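Local coordinates for HupZ (PDB 5ESC), which degrades heme in vitro and, as a dimeric split-barrel protein of the pyridoxamine 5'-phosphate oxidase family, probably acts as an oxidoreductase on it, at residues G79-T85 with K105-H111; Q13-V17 with I28-M34; A18-A22 with N55-K61. All coordinates share one frame; numbering follows the deposited sequence.

Contact 1 of 3, residues G79-T85 with K105-H111; sequences GTAEIQT and KAVGIIH
Two neighbouring antiparallel strands of the split barrel meet here, Thr80, Glu82 and Gln84 pairing with His111, Ile109 and Val107. Each of these hydrogen-bonded pairs closes with two N-H...O=C bonds. The shortest are His111 N to Thr80 O and Val107 N to Gln84 O, both 2.8 Å, while Thr80 N to His111 O is longer at 3.2 Å. On the face that carries these six residues, a polar chain runs across the strands. His111 NE2 donates to Glu82 OE1 at 2.8 Å, with the carboxylate oxygen close to the ring plane and Glu82 OE1 accepting through its anti lone pair. Ring and carboxylate are nonetheless turned 44° against each other. The other oxygen is engaged as well: Gln84 NE2 comes down from above the carboxylate plane to Glu82 OE2. Both oxygens therefore have a donor, which should limit the rotation of the carboxylate. Glu82 gets there with CG wedged between its backbone N and carbonyl carbon (chi1 38°) and the rest of its chain extended.

In this split barrel the face with Glu82, Gln84 and His111 carries the polar network, and the Ala81, Ile83 and Ile110 face is apolar. Ile109 lies on the same face as Glu82 and Gln84 and crosses Gln84 at a slant, its CD1 against the extended chain, 3.6 Å from Gln84 CD; Tyr89 of helix 88-97 touches both. On the opposite face Ala81 CB rests against Ile110 CG1 at 4.0 Å, with Ile62 of strand 61-68 beside them. Further along, Ile83 CG2 meets Ala106 CB at 3.5 Å, and Ile83 CD1 lies by the CA of Gly108. Lys105 and Ala106 together face Glu46 of strand 41-46 in a classic beta bulge.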
ATOM      1  N   GLY A  79       8.785   9.259   3.863  1.00 12.57           N
ATOM      2  CA  GLY A  79       9.066  10.507   4.610  1.00 15.36           C
ATOM      3  C   GLY A  79       8.292  10.642   5.880  1.00 13.43           C
ATOM      4  O   GLY A  79       7.898   9.595   6.483  1.00 13.25           O
ATOM      5  N   THR A  80       8.095  11.887   6.317  1.00 12.55           N
ATOM      6  CA  THR A  80       7.381  12.189   7.515  1.00 13.81           C
ATOM      7  C   THR A  80       6.216  13.129   7.151  1.00 13.28           C
ATOM      8  O   THR A  80       6.382  13.961   6.278  1.00 13.92           O
ATOM      9  CB  THR A  80       8.298  12.840   8.584  1.00 16.53           C
ATOM     10  OG1 THR A  80       7.598  12.860   9.830  1.00 17.70           O
ATOM     11  CG2 THR A  80       8.712  14.294   8.247  1.00 17.76           C
ATOM     12  N   ALA A  81       5.080  12.934   7.798  1.00 11.02           N
ATOM     13  CA  ALA A  81       3.847  13.632   7.506  1.00 10.71           C
ATOM     14  C   ALA A  81       3.252  14.364   8.674  1.00 11.94           C
ATOM     15  O   ALA A  81       3.568  14.040   9.852  1.00 10.81           O
ATOM     16  CB  ALA A  81       2.824  12.667   6.908  1.00 10.66           C
ATOM     17  N   GLU A  82       2.399  15.352   8.390  1.00 11.71           N
ATOM     18  CA  GLU A  82       1.717  16.101   9.422  1.00 13.44           C
ATOM     19  C   GLU A  82       0.352  16.399   8.887  1.00 12.99           C
ATOM     20  O   GLU A  82       0.140  16.378   7.676  1.00 12.65           O
ATOM     21  CB  GLU A  82       2.410  17.456   9.738  1.00 15.64           C
ATOM     22  CG  GLU A  82       2.993  18.225   8.581  1.00 19.74           C
ATOM     23  CD  GLU A  82       3.538  19.623   8.968  1.00 23.81           C
ATOM     24  OE1 GLU A  82       4.453  20.116   8.237  1.00 21.87           O
ATOM     25  OE2 GLU A  82       3.051  20.221  10.010  1.00 22.04           O
ATOM     26  N   ILE A  83      -0.546  16.732   9.787  1.00 12.83           N
ATOM     27  CA  ILE A  83      -1.913  17.073   9.446  1.00 13.28           C
ATOM     28  C   ILE A  83      -2.091  18.543   9.879  1.00 13.55           C
ATOM     29  O   ILE A  83      -1.646  18.897  10.970  1.00 14.32           O
ATOM     30  CB  ILE A  83      -2.913  16.190  10.211  1.00 13.16           C
ATOM     31  CG1 ILE A  83      -2.720  14.752   9.861  1.00 13.26           C
ATOM     32  CG2 ILE A  83      -4.359  16.627   9.946  1.00 14.02           C
ATOM     33  CD1 ILE A  83      -3.179  14.346   8.443  1.00 15.15           C
ATOM     34  N   GLN A  84      -2.674  19.403   9.026  1.00 12.51           N
ATOM     35  CA  GLN A  84      -2.938  20.764   9.340  1.00 12.49           C
ATOM     36  C   GLN A  84      -4.440  21.043   9.078  1.00 14.88           C
ATOM     37  O   GLN A  84      -5.056  20.478   8.151  1.00 12.36           O
ATOM     38  CB  GLN A  84      -2.044  21.768   8.650  1.00 12.66           C
ATOM     39  CG  GLN A  84      -0.554  21.658   9.080  1.00 14.22           C
ATOM     40  CD  GLN A  84       0.331  22.664   8.413  1.00 16.80           C
ATOM     41  OE1 GLN A  84      -0.149  23.505   7.702  1.00 18.59           O
ATOM     42  NE2 GLN A  84       1.622  22.553   8.599  1.00 19.12           N
ATOM     43  N   THR A  85      -4.988  21.931   9.872  1.00 15.85           N
ATOM     44  CA  THR A  85      -6.412  22.285   9.707  1.00 16.78           C
ATOM     45  C   THR A  85      -6.632  23.786   9.414  1.00 18.31           C
ATOM     46  O   THR A  85      -7.760  24.257   9.344  1.00 19.99           O
ATOM     47  CB  THR A  85      -7.163  21.849  10.946  1.00 17.61           C
ATOM     48  OG1 THR A  85      -6.599  22.496  12.089  1.00 18.57           O
ATOM     49  CG2 THR A  85      -7.158  20.294  11.146  1.00 17.35           C
ATOM     50  N   LYS A 105     -11.749  17.994   6.060  1.00 13.14           N
ATOM     51  CA  LYS A 105     -11.595  18.238   7.467  1.00 13.47           C
ATOM     52  C   LYS A 105     -10.140  18.746   7.715  1.00 15.09           C
ATOM     53  O   LYS A 105      -9.881  19.514   8.623  1.00 14.15           O
ATOM     54  CB  LYS A 105     -11.767  16.937   8.220  1.00 15.27           C
ATOM     55  CG  LYS A 105     -13.196  16.454   8.347  1.00 18.22           C
ATOM     56  CD  LYS A 105     -13.271  15.176   9.228  1.00 24.89           C
ATOM     57  CE  LYS A 105     -14.757  15.015   9.710  1.00 30.08           C
ATOM     58  NZ  LYS A 105     -15.312  13.697   9.492  1.00 38.49           N
ATOM     59  N   ALA A 106      -9.193  18.309   6.906  1.00 14.30           N
ATOM     60  CA  ALA A 106      -7.783  18.719   7.146  1.00 13.77           C
ATOM     61  C   ALA A 106      -6.996  18.503   5.889  1.00 13.69           C
ATOM     62  O   ALA A 106      -7.533  17.963   4.921  1.00 11.71           O
ATOM     63  CB  ALA A 106      -7.198  17.917   8.316  1.00 14.19           C
ATOM     64  N   VAL A 107      -5.716  18.889   5.884  1.00 12.33           N
ATOM     65  CA  VAL A 107      -4.843  18.528   4.810  1.00 11.19           C
ATOM     66  C   VAL A 107      -3.654  17.685   5.378  1.00 10.11           C
ATOM     67  O   VAL A 107      -3.148  18.000   6.452  1.00 10.66           O
ATOM     68  CB  VAL A 107      -4.322  19.819   4.060  1.00 11.21           C
ATOM     69  CG1 VAL A 107      -3.551  20.812   4.960  1.00 10.88           C
ATOM     70  CG2 VAL A 107      -3.569  19.441   2.777  1.00 10.61           C
ATOM     71  N   GLY A 108      -3.267  16.640   4.689  1.00 10.08           N
ATOM     72  CA  GLY A 108      -2.113  15.828   5.037  1.00 10.03           C
ATOM     73  C   GLY A 108      -0.951  16.394   4.219  1.00  9.93           C
ATOM     74  O   GLY A 108      -1.123  16.664   3.037  1.00  8.89           O
ATOM     75  N   ILE A 109       0.248  16.536   4.795  1.00 10.29           N
ATOM     76  CA  ILE A 109       1.335  17.136   4.074  1.00  8.54           C
ATOM     77  C   ILE A 109       2.500  16.164   4.259  1.00  9.09           C
ATOM     78  O   ILE A 109       2.789  15.850   5.436  1.00 11.74           O
ATOM     79  CB  ILE A 109       1.706  18.408   4.703  1.00  8.50           C
ATOM     80  CG1 ILE A 109       0.632  19.471   4.501  1.00  7.74           C
ATOM     81  CG2 ILE A 109       2.943  19.048   3.983  1.00  9.07           C
ATOM     82  CD1 ILE A 109       0.509  20.196   5.796  1.00  8.42           C
ATOM     83  N   ILE A 110       3.112  15.677   3.192  1.00  8.79           N
ATOM     84  CA  ILE A 110       4.098  14.618   3.318  1.00 10.08           C
ATOM     85  C   ILE A 110       5.397  15.276   2.891  1.00 10.74           C
ATOM     86  O   ILE A 110       5.490  15.691   1.772  1.00 11.79           O
ATOM     87  CB  ILE A 110       3.793  13.437   2.435  1.00 10.79           C
ATOM     88  CG1 ILE A 110       2.521  12.662   2.874  1.00 13.16           C
ATOM     89  CG2 ILE A 110       4.865  12.378   2.409  1.00 13.78           C
ATOM     90  CD1 ILE A 110       1.232  13.369   2.664  1.00 16.33           C
ATOM     91  N   HIS A 111       6.371  15.236   3.769  1.00 11.44           N
ATOM     92  CA  HIS A 111       7.745  15.719   3.512  1.00 12.47           C
ATOM     93  C   HIS A 111       8.586  14.538   3.055  1.00 12.67           C
ATOM     94  O   HIS A 111       8.926  13.653   3.831  1.00 13.72           O
ATOM     95  CB  HIS A 111       8.302  16.366   4.771  1.00 11.97           C
ATOM     96  CG  HIS A 111       7.437  17.468   5.298  1.00 12.33           C
ATOM     97  ND1 HIS A 111       7.366  18.700   4.706  1.00 13.91           N
ATOM     98  CD2 HIS A 111       6.580  17.515   6.344  1.00 14.87           C
ATOM     99  CE1 HIS A 111       6.527  19.466   5.365  1.00 14.76           C
ATOM    100  NE2 HIS A 111       6.023  18.770   6.356  1.00 15.40           N
TER

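Contact 2 of 3, residues Q13-V17 with I28-M34; sequences QLAMV and IGPKRSM
Met16 and Pro30 cross at a slant on one face of a beta hairpin, the methionine folded over the proline ring. With CG anti to the carbonyl carbon (chi1 -58°) and further bends at chi2 and chi3, the thioether curls back toward the partner strand. Its SD comes 3.8 Å from Pro30 CB, and CE reaches 3.6 Å from Pro30 N. Leu14 approaches the same ring differently: it lies alongside Pro30, pointing the same way, with CD2 against Pro30 CB. Its other branch, CD1, crosses to Arg32 in the turn that follows, touching its CA at 3.6 Å.

The other face belongs to Ala15, Val17, Lys31 and Met34. Val17 and Met34 meet at about a right angle, Val17 CG2 against Met34 CE, and Val17 CG2 also rests on the aliphatic Lys31 CG. The methyl of Ala15 is pressed against Met34 CB at 3.4 Å, a snug carbon-carbon approach. Met34 is brought there by a type I turn from Lys31, closed by Met34 N to Lys31 O.

Between the strands, Val17 and Gly29 bond in both directions, Val17 N to Gly29 O at 2.8 Å, and Lys31 N donates to Ala15 O. Where the strands part, a water takes the N-H of Ala15 at 2.8 Å and lies 3.1 Å from Lys31 O, bridging the two backbones.

The Met16 and Leu14 side packs on the second subunit, against its Ala65 and Val67, and Pro30 reaches Leu118 there. The Val17 side turns inward to Ile62 of strand 61-68 and Thr52 of helix 51-59, while Met34 packs on Phe42 and Tyr44 of strand 41-46.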
ATOM      1  N   GLN A  13      -1.629   7.343 -11.568  1.00 27.72           N
ATOM      2  CA  GLN A  13      -1.911   6.158 -10.743  1.00 24.27           C
ATOM      3  C   GLN A  13      -2.420   6.603  -9.352  1.00 25.08           C
ATOM      4  O   GLN A  13      -2.281   7.762  -8.962  1.00 21.24           O
ATOM      5  CB  GLN A  13      -0.662   5.261 -10.622  1.00 25.71           C
ATOM      6  CG  GLN A  13       0.023   4.867 -11.934  1.00 29.45           C
ATOM      7  CD  GLN A  13      -0.921   4.102 -12.862  1.00 29.40           C
ATOM      8  OE1 GLN A  13      -1.886   3.495 -12.405  1.00 27.37           O
ATOM      9  NE2 GLN A  13      -0.709   4.243 -14.172  1.00 31.77           N
ATOM     10  N   LEU A  14      -3.092   5.681  -8.689  1.00 22.72           N
ATOM     11  CA  LEU A  14      -3.580   5.821  -7.342  1.00 22.08           C
ATOM     12  C   LEU A  14      -2.458   5.699  -6.291  1.00 20.75           C
ATOM     13  O   LEU A  14      -1.759   4.642  -6.196  1.00 23.41           O
ATOM     14  CB  LEU A  14      -4.589   4.718  -7.052  1.00 23.62           C
ATOM     15  CG  LEU A  14      -5.399   4.785  -5.774  1.00 24.41           C
ATOM     16  CD1 LEU A  14      -5.951   6.192  -5.666  1.00 27.01           C
ATOM     17  CD2 LEU A  14      -6.546   3.792  -5.757  1.00 27.87           C
ATOM     18  N   ALA A  15      -2.368   6.709  -5.443  1.00 18.20           N
ATOM     19  CA  ALA A  15      -1.428   6.713  -4.286  1.00 16.41           C
ATOM     20  C   ALA A  15      -1.889   5.683  -3.297  1.00 14.92           C
ATOM     21  O   ALA A  15      -3.038   5.728  -2.838  1.00 16.01           O
ATOM     22  CB  ALA A  15      -1.424   8.075  -3.640  1.00 15.30           C
ATOM     23  N   MET A  16      -1.075   4.704  -3.034  1.00 13.89           N
ATOM     24  CA  MET A  16      -1.341   3.818  -1.914  1.00 14.60           C
ATOM     25  C   MET A  16      -0.424   4.197  -0.748  1.00 14.12           C
ATOM     26  O   MET A  16       0.868   4.294  -0.889  1.00 13.71           O
ATOM     27  CB  MET A  16      -1.199   2.331  -2.336  1.00 15.94           C
ATOM     28  CG  MET A  16      -2.125   1.964  -3.489  1.00 21.75           C
ATOM     29  SD  MET A  16      -3.847   1.867  -2.968  1.00 30.27           S
ATOM     30  CE  MET A  16      -3.774   1.125  -1.357  1.00 22.16           C
ATOM     31  N   VAL A  17      -1.034   4.366   0.419  1.00 14.41           N
ATOM     32  CA  VAL A  17      -0.355   4.930   1.604  1.00 15.59           C
ATOM     33  C   VAL A  17      -0.273   3.984   2.728  1.00 15.44           C
ATOM     34  O   VAL A  17      -1.283   3.448   3.174  1.00 15.10           O
ATOM     35  CB  VAL A  17      -1.045   6.239   2.093  1.00 17.67           C
ATOM     36  CG1 VAL A  17      -0.358   6.745   3.380  1.00 20.04           C
ATOM     37  CG2 VAL A  17      -1.134   7.265   0.928  1.00 19.18           C
ATOM     38  N   ILE A  28      -2.801   0.346   5.569  1.00 17.41           N
ATOM     39  CA  ILE A  28      -2.712   0.612   4.199  1.00 17.92           C
ATOM     40  C   ILE A  28      -4.045   1.156   3.715  1.00 20.13           C
ATOM     41  O   ILE A  28      -5.094   0.671   4.166  1.00 19.59           O
ATOM     42  CB  ILE A  28      -2.274  -0.674   3.406  1.00 19.25           C
ATOM     43  CG1 ILE A  28      -1.841  -0.220   2.020  1.00 23.02           C
ATOM     44  CG2 ILE A  28      -3.360  -1.767   3.372  1.00 21.20           C
ATOM     45  CD1 ILE A  28      -1.124  -1.304   1.224  1.00 27.46           C
ATOM     46  N   GLY A  29      -4.018   2.176   2.890  1.00 18.69           N
ATOM     47  CA  GLY A  29      -5.219   2.649   2.240  1.00 22.57           C
ATOM     48  C   GLY A  29      -4.908   3.590   1.066  1.00 20.79           C
ATOM     49  O   GLY A  29      -3.804   4.170   1.028  1.00 19.93           O
ATOM     50  N   PRO A  30      -5.839   3.724   0.104  1.00 19.75           N
ATOM     51  CA  PRO A  30      -5.679   4.582  -1.057  1.00 18.70           C
ATOM     52  C   PRO A  30      -5.960   6.077  -0.689  1.00 18.76           C
ATOM     53  O   PRO A  30      -6.798   6.371   0.190  1.00 17.21           O
ATOM     54  CB  PRO A  30      -6.808   4.084  -1.992  1.00 20.91           C
ATOM     55  CG  PRO A  30      -7.877   3.626  -1.048  1.00 19.98           C
ATOM     56  CD  PRO A  30      -7.171   3.079   0.136  1.00 19.36           C
ATOM     57  N   LYS A  31      -5.299   7.028  -1.359  1.00 18.44           N
ATOM     58  CA  LYS A  31      -5.616   8.446  -1.202  1.00 18.54           C
ATOM     59  C   LYS A  31      -5.680   9.010  -2.599  1.00 18.83           C
ATOM     60  O   LYS A  31      -4.638   9.431  -3.185  1.00 16.45           O
ATOM     61  CB  LYS A  31      -4.584   9.192  -0.299  1.00 20.19           C
ATOM     62  CG  LYS A  31      -4.558   8.852   1.199  1.00 21.24           C
ATOM     63  CD  LYS A  31      -5.896   9.167   1.875  1.00 24.09           C
ATOM     64  CE  LYS A  31      -5.968   8.765   3.339  1.00 23.18           C
ATOM     65  NZ  LYS A  31      -7.267   9.365   3.864  1.00 29.07           N
ATOM     66  N   ARG A  32      -6.872   9.091  -3.177  1.00 16.67           N
ATOM     67  CA  ARG A  32      -6.931   9.507  -4.537  1.00 19.09           C
ATOM     68  C   ARG A  32      -6.598  10.995  -4.766  1.00 17.90           C
ATOM     69  O   ARG A  32      -6.397  11.363  -5.872  1.00 17.81           O
ATOM     70  CB  ARG A  32      -8.299   9.184  -5.145  1.00 23.75           C
ATOM     71  CG  ARG A  32      -9.430   9.843  -4.489  1.00 30.55           C
ATOM     72  CD  ARG A  32     -10.710   9.298  -5.162  1.00 40.74           C
ATOM     73  NE  ARG A  32     -11.847  10.154  -4.809  1.00 50.60           N
ATOM     74  CZ  ARG A  32     -12.247  11.241  -5.491  1.00 57.16           C
ATOM     75  NH1 ARG A  32     -11.651  11.636  -6.636  1.00 58.25           N
ATOM     76  NH2 ARG A  32     -13.283  11.935  -5.034  1.00 57.11           N
ATOM     77  N   SER A  33      -6.611  11.840  -3.738  1.00 13.28           N
ATOM     78  CA  SER A  33      -6.319  13.279  -3.911  1.00 13.14           C
ATOM     79  C   SER A  33      -4.812  13.548  -3.691  1.00 13.94           C
ATOM     80  O   SER A  33      -4.396  14.692  -3.664  1.00 12.55           O
ATOM     81  CB  SER A  33      -7.003  14.109  -2.869  1.00 12.75           C
ATOM     82  OG  SER A  33      -6.707  13.735  -1.521  1.00 11.45           O
ATOM     83  N   MET A  34      -4.014  12.497  -3.486  1.00 14.20           N
ATOM     84  CA  MET A  34      -2.578  12.700  -3.210  1.00 14.66           C
ATOM     85  C   MET A  34      -1.942  13.415  -4.428  1.00 14.24           C
ATOM     86  O   MET A  34      -2.130  12.955  -5.573  1.00 14.89           O
ATOM     87  CB  MET A  34      -1.900  11.417  -2.965  1.00 15.14           C
ATOM     88  CG  MET A  34      -0.388  11.574  -2.505  1.00 16.65           C
ATOM     89  SD  MET A  34      -0.166  12.125  -0.806  1.00 17.67           S
ATOM     90  CE  MET A  34      -0.736  10.755   0.194  1.00 20.02           C
TER
HETATM   91  O   HOH W   1      -3.755   9.097  -6.127  1.00 22.45           O

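Contact 3 of 3, residues A18-A22 with N55-K61; sequences ATVDA and NIEDNGK
Asn59 and Asn55, a helical turn apart, reach the end of strand 15-20 with their amides. Asn59 ND2 donates to Val20 O at 2.9 Å in an almost straight bond (177°); the acceptor lies in the amide plane, but the nitrogen sits above the plane of the Val20 carbonyl. Asn55 ND2 gives a 2.9 Å bond to Thr19 OG1, again within its amide plane. Thr19 presents this hydroxyl with OG1 set between its backbone N and carbonyl carbon (chi1 54°), while its methyl CG2 turns to Lys61 O.

Second contacts fix both amides. Asn59 OD1 accepts from Lys61 N at 3.0 Å, an Asx turn that spans Gly60, which has a positive phi. The Asn59 ND2 also bonds to Asp58 OD2, so one nitrogen serves helix and strand. Water stands between as well: one molecule accepts from Val20 N at 2.9 Å and lies 2.7 Å from Asn59 OD1 and from Lys61 O. Another links Ala22 N to Asn55 OD1, an oxygen that also accepts from Gln51 one turn earlier.

Beyond the amides, Ala22 CB touches the Asp58 carboxylate, and Asp21 OD1 is bonded to Gln25 N within the hairpin loop. Val20 and Lys61 pack on Gly24 of the second subunit.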
ATOM      1  N   ALA A  18       0.945   3.746   3.227  1.00 12.36           N
ATOM      2  CA  ALA A  18       1.158   2.949   4.366  1.00 11.74           C
ATOM      3  C   ALA A  18       1.625   3.752   5.597  1.00 13.60           C
ATOM      4  O   ALA A  18       2.582   4.577   5.480  1.00 11.01           O
ATOM      5  CB  ALA A  18       2.225   1.853   4.061  1.00 13.82           C
ATOM      6  N   THR A  19       1.073   3.466   6.767  1.00 12.05           N
ATOM      7  CA  THR A  19       1.466   4.159   8.016  1.00 11.73           C
ATOM      8  C   THR A  19       1.535   3.070   9.077  1.00 13.08           C
ATOM      9  O   THR A  19       1.265   1.887   8.771  1.00 14.05           O
ATOM     10  CB  THR A  19       0.419   5.245   8.373  1.00 11.71           C
ATOM     11  OG1 THR A  19      -0.888   4.637   8.427  1.00 13.91           O
ATOM     12  CG2 THR A  19       0.453   6.452   7.382  1.00 10.57           C
ATOM     13  N   VAL A  20       1.744   3.419  10.320  1.00 12.97           N
ATOM     14  CA  VAL A  20       1.871   2.468  11.419  1.00 13.97           C
ATOM     15  C   VAL A  20       1.273   3.097  12.664  1.00 15.76           C
ATOM     16  O   VAL A  20       1.315   4.331  12.838  1.00 12.81           O
ATOM     17  CB  VAL A  20       3.346   2.075  11.600  1.00 15.24           C
ATOM     18  CG1 VAL A  20       4.184   3.284  11.968  1.00 14.63           C
ATOM     19  CG2 VAL A  20       3.466   1.030  12.692  1.00 18.99           C
ATOM     20  N   ASP A  21       0.557   2.317  13.470  1.00 18.16           N
ATOM     21  CA  ASP A  21      -0.008   2.849  14.719  1.00 20.07           C
ATOM     22  C   ASP A  21       1.006   2.772  15.863  1.00 23.88           C
ATOM     23  O   ASP A  21       2.145   2.273  15.673  1.00 21.19           O
ATOM     24  CB  ASP A  21      -1.349   2.215  15.075  1.00 23.04           C
ATOM     25  CG  ASP A  21      -1.233   0.818  15.640  1.00 25.24           C
ATOM     26  OD1 ASP A  21      -0.113   0.332  15.859  1.00 26.07           O
ATOM     27  OD2 ASP A  21      -2.291   0.202  15.841  1.00 30.09           O
ATOM     28  N   ALA A  22       0.626   3.301  17.023  1.00 24.83           N
ATOM     29  CA  ALA A  22       1.509   3.308  18.199  1.00 28.61           C
ATOM     30  C   ALA A  22       1.916   1.903  18.687  1.00 28.81           C
ATOM     31  O   ALA A  22       3.013   1.722  19.162  1.00 32.61           O
ATOM     32  CB  ALA A  22       0.859   4.086  19.325  1.00 29.58           C
ATOM     33  N   ASN A  55      -2.603   7.662  12.647  1.00 11.83           N
ATOM     34  CA  ASN A  55      -1.223   7.209  12.629  1.00 13.40           C
ATOM     35  C   ASN A  55      -0.284   8.379  12.313  1.00 12.54           C
ATOM     36  O   ASN A  55       0.779   8.523  12.961  1.00 14.65           O
ATOM     37  CB  ASN A  55      -1.053   6.081  11.601  1.00 13.32           C
ATOM     38  CG  ASN A  55      -1.740   4.766  12.018  1.00 14.61           C
ATOM     39  OD1 ASN A  55      -2.227   4.610  13.113  1.00 16.84           O
ATOM     40  ND2 ASN A  55      -1.778   3.825  11.085  1.00 12.80           N
ATOM     41  N   ILE A  56      -0.608   9.183  11.279  1.00 12.84           N
ATOM     42  CA  ILE A  56       0.208  10.419  10.987  1.00 13.43           C
ATOM     43  C   ILE A  56       0.347  11.359  12.219  1.00 14.44           C
ATOM     44  O   ILE A  56       1.443  11.761  12.602  1.00 12.45           O
ATOM     45  CB  ILE A  56      -0.280  11.210   9.745  1.00 12.84           C
ATOM     46  CG1 ILE A  56      -0.000  10.399   8.458  1.00 13.75           C
ATOM     47  CG2 ILE A  56       0.326  12.592   9.674  1.00 13.25           C
ATOM     48  CD1 ILE A  56      -0.868  10.805   7.305  1.00 15.00           C
ATOM     49  N   GLU A  57      -0.767  11.623  12.867  1.00 14.44           N
ATOM     50  CA  GLU A  57      -0.736  12.441  14.088  1.00 18.23           C
ATOM     51  C   GLU A  57       0.020  11.756  15.215  1.00 17.04           C
ATOM     52  O   GLU A  57       0.706  12.452  15.932  1.00 17.15           O
ATOM     53  CB  GLU A  57      -2.181  12.839  14.535  1.00 20.29           C
ATOM     54  CG  GLU A  57      -2.868  13.632  13.452  1.00 24.25           C
ATOM     55  CD  GLU A  57      -4.291  14.099  13.824  1.00 30.57           C
ATOM     56  OE1 GLU A  57      -4.607  14.018  15.001  1.00 44.35           O
ATOM     57  OE2 GLU A  57      -5.086  14.555  12.987  1.00 28.65           O
ATOM     58  N   ASP A  58      -0.079  10.430  15.359  1.00 15.95           N
ATOM     59  CA  ASP A  58       0.689   9.714  16.372  1.00 16.80           C
ATOM     60  C   ASP A  58       2.218   9.767  16.172  1.00 18.18           C
ATOM     61  O   ASP A  58       2.971  10.005  17.126  1.00 15.79           O
ATOM     62  CB  ASP A  58       0.314   8.241  16.512  1.00 18.93           C
ATOM     63  CG  ASP A  58       1.110   7.532  17.630  1.00 25.45           C
ATOM     64  OD1 ASP A  58       0.795   7.779  18.820  1.00 28.91           O
ATOM     65  OD2 ASP A  58       2.092   6.780  17.324  1.00 25.02           O
ATOM     66  N   ASN A  59       2.685   9.506  14.962  1.00 15.27           N
ATOM     67  CA  ASN A  59       4.165   9.333  14.771  1.00 15.79           C
ATOM     68  C   ASN A  59       4.718   9.839  13.447  1.00 13.93           C
ATOM     69  O   ASN A  59       5.886   9.769  13.185  1.00 14.14           O
ATOM     70  CB  ASN A  59       4.529   7.849  14.986  1.00 14.99           C
ATOM     71  CG  ASN A  59       3.793   6.936  14.020  1.00 15.24           C
ATOM     72  OD1 ASN A  59       3.975   7.030  12.762  1.00 14.55           O
ATOM     73  ND2 ASN A  59       2.887   6.095  14.544  1.00 12.71           N
ATOM     74  N   GLY A  60       3.859  10.278  12.552  1.00 12.71           N
ATOM     75  CA  GLY A  60       4.375  10.892  11.312  1.00 12.25           C
ATOM     76  C   GLY A  60       4.855   9.988  10.205  1.00 12.29           C
ATOM     77  O   GLY A  60       5.051  10.505   9.082  1.00 11.64           O
ATOM     78  N   LYS A  61       5.048   8.684  10.470  1.00  9.95           N
ATOM     79  CA  LYS A  61       5.766   7.829   9.498  1.00 12.05           C
ATOM     80  C   LYS A  61       4.906   7.477   8.332  1.00 12.80           C
ATOM     81  O   LYS A  61       3.711   7.157   8.503  1.00 11.92           O
ATOM     82  CB  LYS A  61       6.263   6.571  10.108  1.00 13.19           C
ATOM     83  CG  LYS A  61       7.295   6.802  11.237  1.00 16.66           C
ATOM     84  CD  LYS A  61       7.737   5.459  11.813  1.00 19.49           C
ATOM     85  CE  LYS A  61       8.975   5.554  12.689  1.00 24.25           C
ATOM     86  NZ  LYS A  61       8.518   5.935  14.029  1.00 30.25           N
TER
HETATM   87  O   HOH W   2       2.455   6.219  10.724  1.00 13.48           O
HETATM   88  O   HOH W   3      -1.895   5.256  16.189  1.00 34.54           O

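How the contacts relate
All three contacts sit on one antiparallel sheet, but at different depths. Contact 2 is the most buried and mainly apolar, its hairpin packed between the inside of the barrel and the second subunit. Contact 3 uses the continuation of the same strand, 15-20, and also touches that subunit, yet at a more open edge it relies on asparagine amides and water. Contact 1, partly buried and away from the dimer partner, combines regular strand pairing with a polar face. Helix 51-59 ties contact 3 to contact 1 through Ile56, and Gly60 O lies 2.7 Å from Ala81 N, a probable hydrogen bond. Contacts 1 and 2 meet where Ile110 CD1 packs on Met34 SD.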